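Local coordinates for protein lysyl oxidase (Pichia pastoris, PDB 1W7C) that probably oxidises primary amines, including lysine side chains, to aldehydes, using copper and a topaquinone cofactor, at residues A[291-296]-A[300-305]; A[400-405]-A[441-446]; A[333-338]-A[450-455]; A[307-312]-A[427-432]. All blocks are in the same frame, centred on the assembly; numbering follows the deposited sequence. Where two conformers were deposited one is given.

How the interactions relate
All four contacts are buried, but their chemistry changes with depth in the enzyme domain. Interaction 1, farthest from the chain's centre, is a true strand pairing made of backbone hydrogen bonds, and its second strand continues the pairing into 307-312 of interaction 4. Interactions 3 and 4 are purely apolar and join layers of strands through a few side-chain tips in the core. Interaction 2 links two strands separated by 418-433, the strand that interaction 4 uses from its other face, and mixes a greasy pair with a charged cluster at the second subunit. Interactions 2 and 3 are joined by backbone bonds between 440-446 and 452-458.

Interaction 1 of 4, residues A[291-296]-A[300-305]; sequences RRWAYD and EYFSWM
Ala294 and Ser303 face each other as a hydrogen-bonded pair of an antiparallel beta hairpin. Ala294 N reaches Ser303 O at 2.9 Å in the plane of that carbonyl, whereas Ser303 N approaches Ala294 O from 37° above the carbonyl plane. Toward the turn, Asp296 N bonds to Tyr301 O at 2.8 Å, and Asp296 O takes weak bonds from both Tyr301 N and Glu300 N, which makes a G1 beta bulge. At the other end a water bridges the strands, donating to Arg292 O at 2.7 Å and accepting from Met305 N.

Apolar contacts line the face bearing Tyr295 and Phe302. Phe302 CD2 packs 3.7 Å from Tyr295 CB, and the edge of the Phe302 ring meets Trp293, with CE2 4.1 Å from Trp293 CZ3. Wide aromatic rings suit this face because strand 391-405 covers it through Val401 and Tyr399.

Charge enters with Arg292. A bend at chi3 (-42°) turns its guanidinium so that the Met305 methyl sits over the centre of one face, Met305 CE being 3.6 Å from Arg292 CZ. Its nitrogens pair with Glu403 and with Asp278 of the second subunit; Glu403 also accepts a bond from Trp304 NE1. With a leucine in place of Arg292, both carboxylates would probably lose their positive mate and the Met305 methyl its flat support. The hairpin thus gets its register from backbone bonds, while a buried arginine, its charge met by two carboxylates, ties it to strand 391-405 and to the partner subunit.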
# COMPACT_ATOMS: atom_id res chain seq x y z
N ARG A 291 19.89 -15.48 13.19
CA ARG A 291 19.01 -14.36 13.48
C ARG A 291 19.82 -13.08 13.62
O ARG A 291 20.92 -13.06 14.19
CB ARG A 291 18.31 -14.68 14.77
CG ARG A 291 17.34 -13.61 15.23
CD ARG A 291 16.80 -13.88 16.60
NE ARG A 291 15.88 -15.00 16.63
CZ ARG A 291 15.28 -15.42 17.75
NH1 ARG A 291 15.60 -14.88 18.90
NH2 ARG A 291 14.39 -16.41 17.72
N ARG A 292 19.26 -11.99 13.11
CA ARG A 292 19.97 -10.69 13.03
C ARG A 292 19.40 -9.54 13.87
O ARG A 292 19.85 -8.40 13.73
CB ARG A 292 20.10 -10.25 11.55
CG ARG A 292 20.61 -11.34 10.63
CD ARG A 292 21.17 -10.92 9.33
NE ARG A 292 20.35 -9.86 8.73
CZ ARG A 292 20.81 -8.77 8.13
NH1 ARG A 292 22.12 -8.65 7.87
NH2 ARG A 292 19.95 -7.81 7.80
N TRP A 293 18.42 -9.87 14.72
CA TRP A 293 17.90 -8.99 15.75
C TRP A 293 18.22 -9.61 17.11
O TRP A 293 18.40 -10.81 17.24
CB TRP A 293 16.39 -8.74 15.57
CG TRP A 293 15.54 -9.98 15.51
CD1 TRP A 293 15.20 -10.68 14.39
CD2 TRP A 293 14.86 -10.63 16.60
NE1 TRP A 293 14.41 -11.75 14.72
CE2 TRP A 293 14.19 -11.76 16.07
CE3 TRP A 293 14.80 -10.42 17.99
CZ2 TRP A 293 13.44 -12.62 16.84
CZ3 TRP A 293 14.05 -11.28 18.76
CH2 TRP A 293 13.39 -12.38 18.19
N ALA A 294 18.34 -8.76 18.11
CA ALA A 294 18.69 -9.15 19.48
C ALA A 294 17.64 -8.64 20.44
O ALA A 294 16.84 -7.77 20.11
CB ALA A 294 20.06 -8.62 19.85
N TYR A 295 17.65 -9.16 21.66
CA TYR A 295 16.65 -8.75 22.65
C TYR A 295 17.13 -9.03 24.05
O TYR A 295 18.04 -9.85 24.27
CB TYR A 295 15.30 -9.44 22.42
CG TYR A 295 15.32 -10.91 22.75
CD1 TYR A 295 14.73 -11.40 23.91
CD2 TYR A 295 15.93 -11.80 21.89
CE1 TYR A 295 14.76 -12.74 24.22
CE2 TYR A 295 16.01 -13.18 22.20
CZ TYR A 295 15.42 -13.64 23.36
OH TYR A 295 15.44 -14.97 23.66
N ASP A 296 16.52 -8.28 24.97
CA ASP A 296 16.66 -8.49 26.41
C ASP A 296 15.36 -9.14 26.87
O ASP A 296 14.30 -8.51 26.80
CB ASP A 296 16.85 -7.13 27.10
CG ASP A 296 17.06 -7.24 28.58
OD1 ASP A 296 16.48 -8.16 29.19
OD2 ASP A 296 17.76 -6.41 29.21
N GLU A 300 12.04 -6.92 27.65
CA GLU A 300 11.34 -6.81 26.38
C GLU A 300 11.83 -5.54 25.60
O GLU A 300 11.07 -4.72 25.12
CB GLU A 300 9.80 -6.83 26.55
CG GLU A 300 9.40 -8.30 26.77
CD GLU A 300 7.93 -8.42 27.06
OE1 GLU A 300 7.14 -8.77 26.14
OE2 GLU A 300 7.55 -8.10 28.22
N TYR A 301 13.16 -5.50 25.50
CA TYR A 301 13.87 -4.49 24.71
C TYR A 301 14.46 -5.20 23.50
O TYR A 301 15.00 -6.31 23.63
CB TYR A 301 14.98 -3.84 25.54
CG TYR A 301 15.83 -2.89 24.74
CD1 TYR A 301 15.42 -1.58 24.51
CD2 TYR A 301 17.03 -3.30 24.20
CE1 TYR A 301 16.19 -0.71 23.77
CE2 TYR A 301 17.80 -2.43 23.43
CZ TYR A 301 17.39 -1.13 23.23
OH TYR A 301 18.14 -0.25 22.46
N PHE A 302 14.29 -4.60 22.33
CA PHE A 302 14.67 -5.19 21.05
C PHE A 302 15.62 -4.27 20.30
O PHE A 302 15.46 -3.06 20.38
CB PHE A 302 13.39 -5.40 20.20
CG PHE A 302 12.50 -6.42 20.78
CD1 PHE A 302 11.56 -6.09 21.74
CD2 PHE A 302 12.63 -7.76 20.45
CE1 PHE A 302 10.81 -7.08 22.35
CE2 PHE A 302 11.88 -8.73 21.05
CZ PHE A 302 10.98 -8.40 21.99
N SER A 303 16.63 -4.85 19.65
CA SER A 303 17.56 -4.13 18.79
C SER A 303 17.67 -4.83 17.43
O SER A 303 17.74 -6.05 17.32
CB SER A 303 18.98 -4.01 19.44
OG SER A 303 19.67 -5.21 19.42
N TRP A 304 17.72 -4.00 16.40
CA TRP A 304 17.90 -4.46 15.04
C TRP A 304 18.45 -3.33 14.19
O TRP A 304 17.77 -2.32 14.01
CB TRP A 304 16.60 -4.99 14.45
CG TRP A 304 16.70 -5.33 12.98
CD1 TRP A 304 17.16 -6.50 12.43
CD2 TRP A 304 16.25 -4.52 11.88
NE1 TRP A 304 17.08 -6.46 11.06
CE2 TRP A 304 16.52 -5.26 10.69
CE3 TRP A 304 15.69 -3.26 11.76
CZ2 TRP A 304 16.24 -4.75 9.42
CZ3 TRP A 304 15.44 -2.78 10.50
CH2 TRP A 304 15.68 -3.51 9.36
N MET A 305 19.64 -3.53 13.61
CA MET A 305 20.17 -2.61 12.60
C MET A 305 20.00 -1.14 13.00
O MET A 305 19.59 -0.32 12.19
CB MET A 305 19.55 -2.90 11.23
CG MET A 305 19.73 -4.33 10.80
SD MET A 305 21.49 -4.77 10.63
CE MET A 305 21.36 -6.51 10.93
O HOH W 1 20.89 -6.05 14.47

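Interaction 2 of 4, residues A[400-405]-A[441-446]; sequences CVFENQ and NFLYKF
Phe402 and Leu443 make the apolar half of this contact, Phe402 CZ lying 4.4 Å from Leu443 CD1, which approaches the ring obliquely. Beside them Asn404 ND2 and Lys445 NZ come within 4.3 Å of each other. Both are donors and form no bond together; what gathers them is a shared acceptor, since each binds Glu406 OE1. Lys445 is extended at its root and folds near its end, with chi3 -70° and chi4 -64°, bringing the ammonium back among its acceptors. The same NZ also donates to Asn428 OD1 and forms a salt bridge with Asp407 of the second subunit, so this buried ammonium is gripped by three oxygens and its positive charge is likely to be stabilised. A long, flexible lysine suits the task, and an asparagine nearby can share the carboxylate without adding charge.

The two backbones are not paired: the closest CA atoms, those of Asn404 and Lys445, are 9.1 Å apart, because strand 418-433 runs between them. In this outer shell Phe402 O probably accepts from Asn428 N on that middle strand. Farther out, a disulfide from Cys400 to Cys375 fastens the start of 400-405. Such contacts between next-but-one strands, made over the face of an antiparallel sheet, belong to the large beta sandwich that forms the enzyme domain of copper amine oxidases, here where it meets its partner subunit.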
# COMPACT_ATOMS: atom_id res chain seq x y z
N CYS A 400 5.05 -11.89 17.90
CA CYS A 400 6.23 -12.45 17.25
C CYS A 400 7.08 -11.35 16.65
O CYS A 400 6.57 -10.26 16.31
CB CYS A 400 5.88 -13.49 16.17
SG CYS A 400 5.16 -12.73 14.67
N VAL A 401 8.36 -11.67 16.51
CA VAL A 401 9.34 -10.80 15.92
C VAL A 401 10.10 -11.57 14.85
O VAL A 401 10.56 -12.67 15.09
CB VAL A 401 10.32 -10.32 17.01
CG1 VAL A 401 11.39 -9.39 16.41
CG2 VAL A 401 9.54 -9.64 18.18
N PHE A 402 10.20 -11.01 13.65
CA PHE A 402 10.89 -11.67 12.56
C PHE A 402 11.51 -10.68 11.59
O PHE A 402 11.03 -9.55 11.44
CB PHE A 402 10.00 -12.67 11.80
CG PHE A 402 8.82 -12.05 11.08
CD1 PHE A 402 7.63 -11.84 11.76
CD2 PHE A 402 8.89 -11.73 9.73
CE1 PHE A 402 6.52 -11.31 11.11
CE2 PHE A 402 7.78 -11.19 9.08
CZ PHE A 402 6.61 -10.98 9.77
N GLU A 403 12.58 -11.12 10.95
CA GLU A 403 13.19 -10.36 9.88
C GLU A 403 12.69 -10.88 8.53
O GLU A 403 12.80 -12.04 8.20
CB GLU A 403 14.71 -10.45 9.94
CG GLU A 403 15.36 -9.43 8.99
CD GLU A 403 16.88 -9.41 9.06
OE1 GLU A 403 17.50 -10.50 9.20
OE2 GLU A 403 17.44 -8.30 8.93
N ASN A 404 12.05 -10.00 7.77
CA ASN A 404 11.63 -10.36 6.42
C ASN A 404 12.68 -9.96 5.41
O ASN A 404 13.48 -9.07 5.68
CB ASN A 404 10.28 -9.69 6.05
CG ASN A 404 9.63 -10.33 4.84
OD1 ASN A 404 9.77 -11.56 4.61
ND2 ASN A 404 8.88 -9.53 4.06
N GLN A 405 12.67 -10.62 4.24
CA GLN A 405 13.33 -10.10 3.05
C GLN A 405 12.21 -9.61 2.16
O GLN A 405 11.43 -10.39 1.61
CB GLN A 405 14.15 -11.19 2.36
CG GLN A 405 15.01 -10.66 1.20
CD GLN A 405 16.12 -9.75 1.64
OE1 GLN A 405 16.16 -8.58 1.24
NE2 GLN A 405 17.09 -10.30 2.39
N ASN A 441 -4.97 -8.27 12.26
CA ASN A 441 -3.57 -8.61 12.10
C ASN A 441 -2.79 -7.31 12.10
O ASN A 441 -2.94 -6.50 11.16
CB ASN A 441 -3.44 -9.39 10.80
CG ASN A 441 -2.06 -9.92 10.57
OD1 ASN A 441 -1.07 -9.38 11.09
ND2 ASN A 441 -1.98 -11.02 9.80
N PHE A 442 -1.99 -7.09 13.14
CA PHE A 442 -1.26 -5.83 13.35
C PHE A 442 0.21 -6.07 13.05
O PHE A 442 0.80 -7.03 13.55
CB PHE A 442 -1.39 -5.36 14.79
CG PHE A 442 -2.82 -5.10 15.23
CD1 PHE A 442 -3.45 -6.03 16.05
CD2 PHE A 442 -3.52 -3.97 14.86
CE1 PHE A 442 -4.75 -5.82 16.46
CE2 PHE A 442 -4.80 -3.77 15.28
CZ PHE A 442 -5.42 -4.70 16.07
N LEU A 443 0.80 -5.20 12.24
CA LEU A 443 2.20 -5.33 11.86
C LEU A 443 2.90 -3.97 12.00
O LEU A 443 2.37 -2.95 11.60
CB LEU A 443 2.32 -5.86 10.43
CG LEU A 443 3.71 -6.16 9.95
CD1 LEU A 443 4.33 -7.32 10.70
CD2 LEU A 443 3.70 -6.46 8.47
N TYR A 444 4.11 -4.01 12.53
CA TYR A 444 5.02 -2.89 12.66
C TYR A 444 6.31 -3.33 11.95
O TYR A 444 6.94 -4.30 12.35
CB TYR A 444 5.24 -2.56 14.15
CG TYR A 444 3.99 -2.20 14.85
CD1 TYR A 444 3.12 -3.16 15.33
CD2 TYR A 444 3.62 -0.87 15.00
CE1 TYR A 444 1.88 -2.82 15.91
CE2 TYR A 444 2.41 -0.52 15.58
CZ TYR A 444 1.56 -1.48 16.07
OH TYR A 444 0.38 -1.07 16.66
N LYS A 445 6.69 -2.58 10.90
CA LYS A 445 7.76 -2.96 9.99
C LYS A 445 8.79 -1.84 9.94
O LYS A 445 8.47 -0.69 9.59
CB LYS A 445 7.13 -3.19 8.62
CG LYS A 445 8.16 -3.64 7.57
CD LYS A 445 7.55 -3.72 6.16
CE LYS A 445 6.55 -4.88 6.00
NZ LYS A 445 7.13 -6.23 6.14
N PHE A 446 10.01 -2.16 10.31
CA PHE A 446 11.11 -1.23 10.43
C PHE A 446 12.13 -1.43 9.30
O PHE A 446 12.46 -2.57 9.00
CB PHE A 446 11.85 -1.41 11.77
CG PHE A 446 10.97 -1.20 13.01
CD1 PHE A 446 10.11 -2.20 13.45
CD2 PHE A 446 11.04 -0.05 13.74
CE1 PHE A 446 9.34 -2.04 14.58
CE2 PHE A 446 10.26 0.13 14.86
CZ PHE A 446 9.40 -0.83 15.25

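Interaction 3 of 4, residues A[333-338]-A[450-455]; sequences YELSLQ and GTLEVS
Leu452 and Val454 both reach for one side chain of 333-338, that of Leu335, whose CD2 methyl is the common point of contact. Segment 450-455 begins at Gly450, whose backbone angles (phi 107°, psi 9°) would press a CB against the carbonyl oxygen of the residue before it, reason enough for glycine. Thr451 turns its hydroxyl to Asp449 and Thr676, a polar residue suited to the entry into the strand.

At Leu452 the contact starts: its CD2 meets Leu335 CD2 tip to tip at 3.9 Å. Both leucines carry CG anti to the backbone N (chi1 166° for Leu452), which directs their branched ends toward the other strand. Glu453 belongs to the opposite face, and its N probably donates to Lys445 O of the adjoining strand. Val454 then returns inward, its CG2 sliding past Leu335 CD2 at 4.1 Å; a short beta-branched residue suffices here beside Phe673 and Tyr494. Ser455 again turns away from Leu335, and its N probably donates to Leu443 O.

On the other strand, Leu335 lies between residues of polar character. Ser336 OG donates to Glu334 OE1 at 2.8 Å, and Glu334 also forms a salt bridge with Lys495. Leu335 and Val454, with CA atoms 9.7 Å apart, are too distant for strand pairing. That spacing and the touching aliphatic tips mark packing between facing layers of the copper amine oxidase beta sandwich, beside strand 488-498, which carries copper-binding His488 and His490 and ends at calcium ligands Asp497 and Leu498.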
# COMPACT_ATOMS: atom_id res chain seq x y z
N TYR A 333 8.44 8.65 21.37
CA TYR A 333 8.35 8.31 22.78
C TYR A 333 7.39 7.14 23.02
O TYR A 333 7.72 6.20 23.73
CB TYR A 333 7.98 9.54 23.63
CG TYR A 333 7.72 9.10 25.08
CD1 TYR A 333 8.78 8.73 25.90
CD2 TYR A 333 6.43 9.01 25.60
CE1 TYR A 333 8.55 8.25 27.18
CE2 TYR A 333 6.19 8.54 26.87
CZ TYR A 333 7.26 8.16 27.66
OH TYR A 333 7.05 7.66 28.91
N GLU A 334 6.21 7.24 22.40
CA GLU A 334 5.14 6.26 22.53
C GLU A 334 4.47 6.07 21.20
O GLU A 334 4.10 7.06 20.57
CB GLU A 334 4.10 6.76 23.55
CG GLU A 334 2.90 5.83 23.71
CD GLU A 334 1.84 6.27 24.69
OE1 GLU A 334 0.85 5.53 24.81
OE2 GLU A 334 1.99 7.34 25.35
N LEU A 335 4.30 4.80 20.82
CA LEU A 335 3.47 4.44 19.67
C LEU A 335 2.48 3.42 20.19
O LEU A 335 2.89 2.34 20.60
CB LEU A 335 4.34 3.86 18.53
CG LEU A 335 3.57 3.26 17.35
CD1 LEU A 335 2.71 4.31 16.67
CD2 LEU A 335 4.53 2.68 16.35
N SER A 336 1.20 3.72 20.16
CA SER A 336 0.25 2.80 20.79
C SER A 336 -1.11 2.88 20.08
O SER A 336 -1.75 3.92 20.01
CB SER A 336 0.08 3.11 22.27
OG SER A 336 -0.25 4.47 22.46
N LEU A 337 -1.55 1.73 19.59
CA LEU A 337 -2.95 1.60 19.19
C LEU A 337 -3.84 1.97 20.37
O LEU A 337 -3.60 1.51 21.50
CB LEU A 337 -3.22 0.15 18.79
CG LEU A 337 -4.67 -0.17 18.42
CD1 LEU A 337 -5.09 0.49 17.12
CD2 LEU A 337 -4.87 -1.66 18.40
N GLN A 338 -4.88 2.73 20.09
CA GLN A 338 -5.76 3.26 21.12
C GLN A 338 -7.16 2.66 21.14
O GLN A 338 -7.75 2.51 22.20
CB GLN A 338 -5.92 4.78 20.91
CG GLN A 338 -4.65 5.50 21.19
CD GLN A 338 -4.30 5.50 22.64
OE1 GLN A 338 -5.14 5.83 23.48
NE2 GLN A 338 -3.07 5.12 22.95
N GLY A 450 15.57 4.13 8.58
CA GLY A 450 14.89 4.84 9.64
C GLY A 450 13.38 5.04 9.42
O GLY A 450 12.71 5.73 10.19
N THR A 451 12.82 4.39 8.37
CA THR A 451 11.36 4.43 8.15
C THR A 451 10.70 3.34 8.94
O THR A 451 11.25 2.25 9.03
CB THR A 451 11.07 4.25 6.65
OG1 THR A 451 11.58 5.40 5.94
CG2 THR A 451 9.59 4.12 6.30
N LEU A 452 9.51 3.58 9.45
CA LEU A 452 8.67 2.59 10.09
C LEU A 452 7.29 2.61 9.42
O LEU A 452 6.75 3.68 9.16
CB LEU A 452 8.50 2.96 11.59
CG LEU A 452 7.42 2.28 12.45
CD1 LEU A 452 7.60 0.77 12.45
CD2 LEU A 452 7.49 2.85 13.89
N GLU A 453 6.72 1.44 9.19
CA GLU A 453 5.38 1.32 8.63
C GLU A 453 4.50 0.59 9.65
O GLU A 453 4.88 -0.49 10.14
CB GLU A 453 5.42 0.51 7.33
CG GLU A 453 4.06 0.31 6.69
CD GLU A 453 4.09 -0.76 5.60
OE1 GLU A 453 3.99 -0.37 4.43
OE2 GLU A 453 4.26 -1.98 5.91
N VAL A 454 3.34 1.19 9.89
CA VAL A 454 2.31 0.69 10.79
C VAL A 454 1.16 0.22 9.91
O VAL A 454 0.67 0.99 9.09
CB VAL A 454 1.86 1.79 11.73
CG1 VAL A 454 0.70 1.31 12.60
CG2 VAL A 454 2.97 2.29 12.58
N SER A 455 0.72 -1.03 10.10
CA SER A 455 -0.37 -1.51 9.28
C SER A 455 -1.31 -2.43 10.03
O SER A 455 -0.97 -3.02 11.07
CB SER A 455 0.16 -2.23 8.05
OG SER A 455 0.80 -3.44 8.37

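Interaction 4 of 4, residues A[307-312]-A[427-432]; sequences WGFYTS and LNVRFI
Phe309 pushes its ring toward Leu427 and Val429 in the interior of the beta sandwich that forms the enzyme domain, joining strand 307-314 to strand 418-433. The two strands share no backbone bonds here; their side chains come from opposite directions and meet at their ends. Phe309 adopts the least roomy first torsion, chi1 56°, with CG lodged between the backbone N and the carbonyl carbon, and this carries the far end of the ring, CE1 and CZ, across to the other strand. Leu427 CD2 approaches at the ring edge, near its plane, 3.9 Å from Phe309 CE1. Val429 stands with CG1 anti to the backbone N, leaving CG2 as the branch that reaches Phe309, where it meets the ring obliquely.

A phenylalanine suits the place because its flat ring can also stack with Phe446 of strand 440-446, while the aliphatic Leu427 and Val429 meet its far end. Between them the chain sends Asn428 to the other face, so the face toward Phe309 is apolar and the other, though also buried, carries polar side chains. On the ring's own strand, Thr311 CG2 lies at the ring edge, in plane, and at the tip Phe309 CZ lies 4.0 Å from Val429 CG2.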
# COMPACT_ATOMS: atom_id res chain seq x y z
N TRP A 307 18.10 0.20 15.26
CA TRP A 307 16.85 0.49 15.95
C TRP A 307 16.87 -0.12 17.35
O TRP A 307 17.46 -1.18 17.57
CB TRP A 307 15.67 -0.13 15.21
CG TRP A 307 15.31 0.49 13.91
CD1 TRP A 307 15.72 0.11 12.69
CD2 TRP A 307 14.35 1.52 13.69
NE1 TRP A 307 15.08 0.82 11.70
CE2 TRP A 307 14.23 1.70 12.30
CE3 TRP A 307 13.57 2.32 14.53
CZ2 TRP A 307 13.33 2.64 11.74
CZ3 TRP A 307 12.72 3.23 13.99
CH2 TRP A 307 12.61 3.40 12.61
N GLY A 308 16.18 0.55 18.26
CA GLY A 308 15.92 0.01 19.58
C GLY A 308 14.54 0.44 20.05
O GLY A 308 14.06 1.52 19.67
N PHE A 309 13.91 -0.38 20.89
CA PHE A 309 12.61 -0.04 21.48
C PHE A 309 12.24 -1.04 22.56
O PHE A 309 12.76 -2.14 22.57
CB PHE A 309 11.47 0.05 20.43
CG PHE A 309 11.28 -1.19 19.60
CD1 PHE A 309 11.89 -1.28 18.36
CD2 PHE A 309 10.56 -2.29 20.07
CE1 PHE A 309 11.76 -2.44 17.59
CE2 PHE A 309 10.42 -3.45 19.29
CZ PHE A 309 11.03 -3.52 18.06
N TYR A 310 11.31 -0.64 23.41
CA TYR A 310 10.69 -1.51 24.38
C TYR A 310 9.27 -1.78 23.98
O TYR A 310 8.59 -0.91 23.41
CB TYR A 310 10.66 -0.85 25.77
CG TYR A 310 12.01 -0.45 26.32
CD1 TYR A 310 12.58 0.76 25.98
CD2 TYR A 310 12.66 -1.22 27.26
CE1 TYR A 310 13.82 1.15 26.50
CE2 TYR A 310 13.90 -0.84 27.79
CZ TYR A 310 14.45 0.36 27.41
OH TYR A 310 15.68 0.73 27.93
N THR A 311 8.78 -2.97 24.31
CA THR A 311 7.36 -3.27 24.13
C THR A 311 6.65 -3.39 25.49
O THR A 311 7.26 -3.64 26.52
CB THR A 311 7.11 -4.60 23.37
OG1 THR A 311 7.58 -5.67 24.18
CG2 THR A 311 7.85 -4.63 22.02
N SER A 312 5.37 -3.14 25.45
CA SER A 312 4.48 -3.27 26.59
C SER A 312 3.18 -3.86 26.11
O SER A 312 2.82 -3.69 24.95
CB SER A 312 4.25 -1.90 27.24
OG SER A 312 3.40 -2.04 28.36
N LEU A 427 12.68 -5.48 10.01
CA LEU A 427 12.21 -6.07 11.27
C LEU A 427 10.69 -5.93 11.33
O LEU A 427 10.15 -4.91 10.98
CB LEU A 427 12.80 -5.36 12.49
CG LEU A 427 12.54 -6.04 13.82
CD1 LEU A 427 13.35 -7.33 13.90
CD2 LEU A 427 12.87 -5.15 14.98
N ASN A 428 10.04 -6.98 11.83
CA ASN A 428 8.59 -7.06 11.85
C ASN A 428 8.15 -7.55 13.21
O ASN A 428 8.67 -8.56 13.69
CB ASN A 428 8.12 -8.04 10.77
CG ASN A 428 8.40 -7.55 9.38
OD1 ASN A 428 7.56 -6.82 8.82
ND2 ASN A 428 9.62 -7.80 8.86
N VAL A 429 7.20 -6.80 13.78
CA VAL A 429 6.55 -7.16 15.04
C VAL A 429 5.06 -7.30 14.74
O VAL A 429 4.41 -6.37 14.22
CB VAL A 429 6.81 -6.12 16.14
CG1 VAL A 429 6.21 -6.58 17.45
CG2 VAL A 429 8.31 -5.77 16.27
N ARG A 430 4.53 -8.51 14.99
CA ARG A 430 3.12 -8.78 14.76
C ARG A 430 2.40 -9.32 15.99
O ARG A 430 2.98 -10.09 16.77
CB ARG A 430 2.96 -9.83 13.65
CG ARG A 430 1.60 -10.47 13.53
CD ARG A 430 1.47 -11.41 12.33
NE ARG A 430 1.43 -10.65 11.09
CZ ARG A 430 2.18 -10.86 10.03
NH1 ARG A 430 3.05 -11.86 10.00
NH2 ARG A 430 2.06 -10.07 8.98
N PHE A 431 1.14 -8.93 16.14
CA PHE A 431 0.23 -9.75 16.93
C PHE A 431 -1.11 -9.78 16.21
O PHE A 431 -1.38 -8.93 15.35
CB PHE A 431 0.13 -9.35 18.41
CG PHE A 431 -0.79 -8.22 18.70
CD1 PHE A 431 -0.41 -6.92 18.48
CD2 PHE A 431 -2.05 -8.47 19.23
CE1 PHE A 431 -1.26 -5.88 18.79
CE2 PHE A 431 -2.90 -7.40 19.55
CZ PHE A 431 -2.52 -6.14 19.31
N ILE A 432 -1.91 -10.78 16.55
CA ILE A 432 -3.22 -10.95 15.95
C ILE A 432 -4.25 -11.07 17.07
O ILE A 432 -4.09 -11.89 17.99
CB ILE A 432 -3.23 -12.24 15.07
CG1 ILE A 432 -2.31 -12.02 13.86
CG2 ILE A 432 -4.67 -12.51 14.65
CD1 ILE A 432 -2.14 -13.26 12.96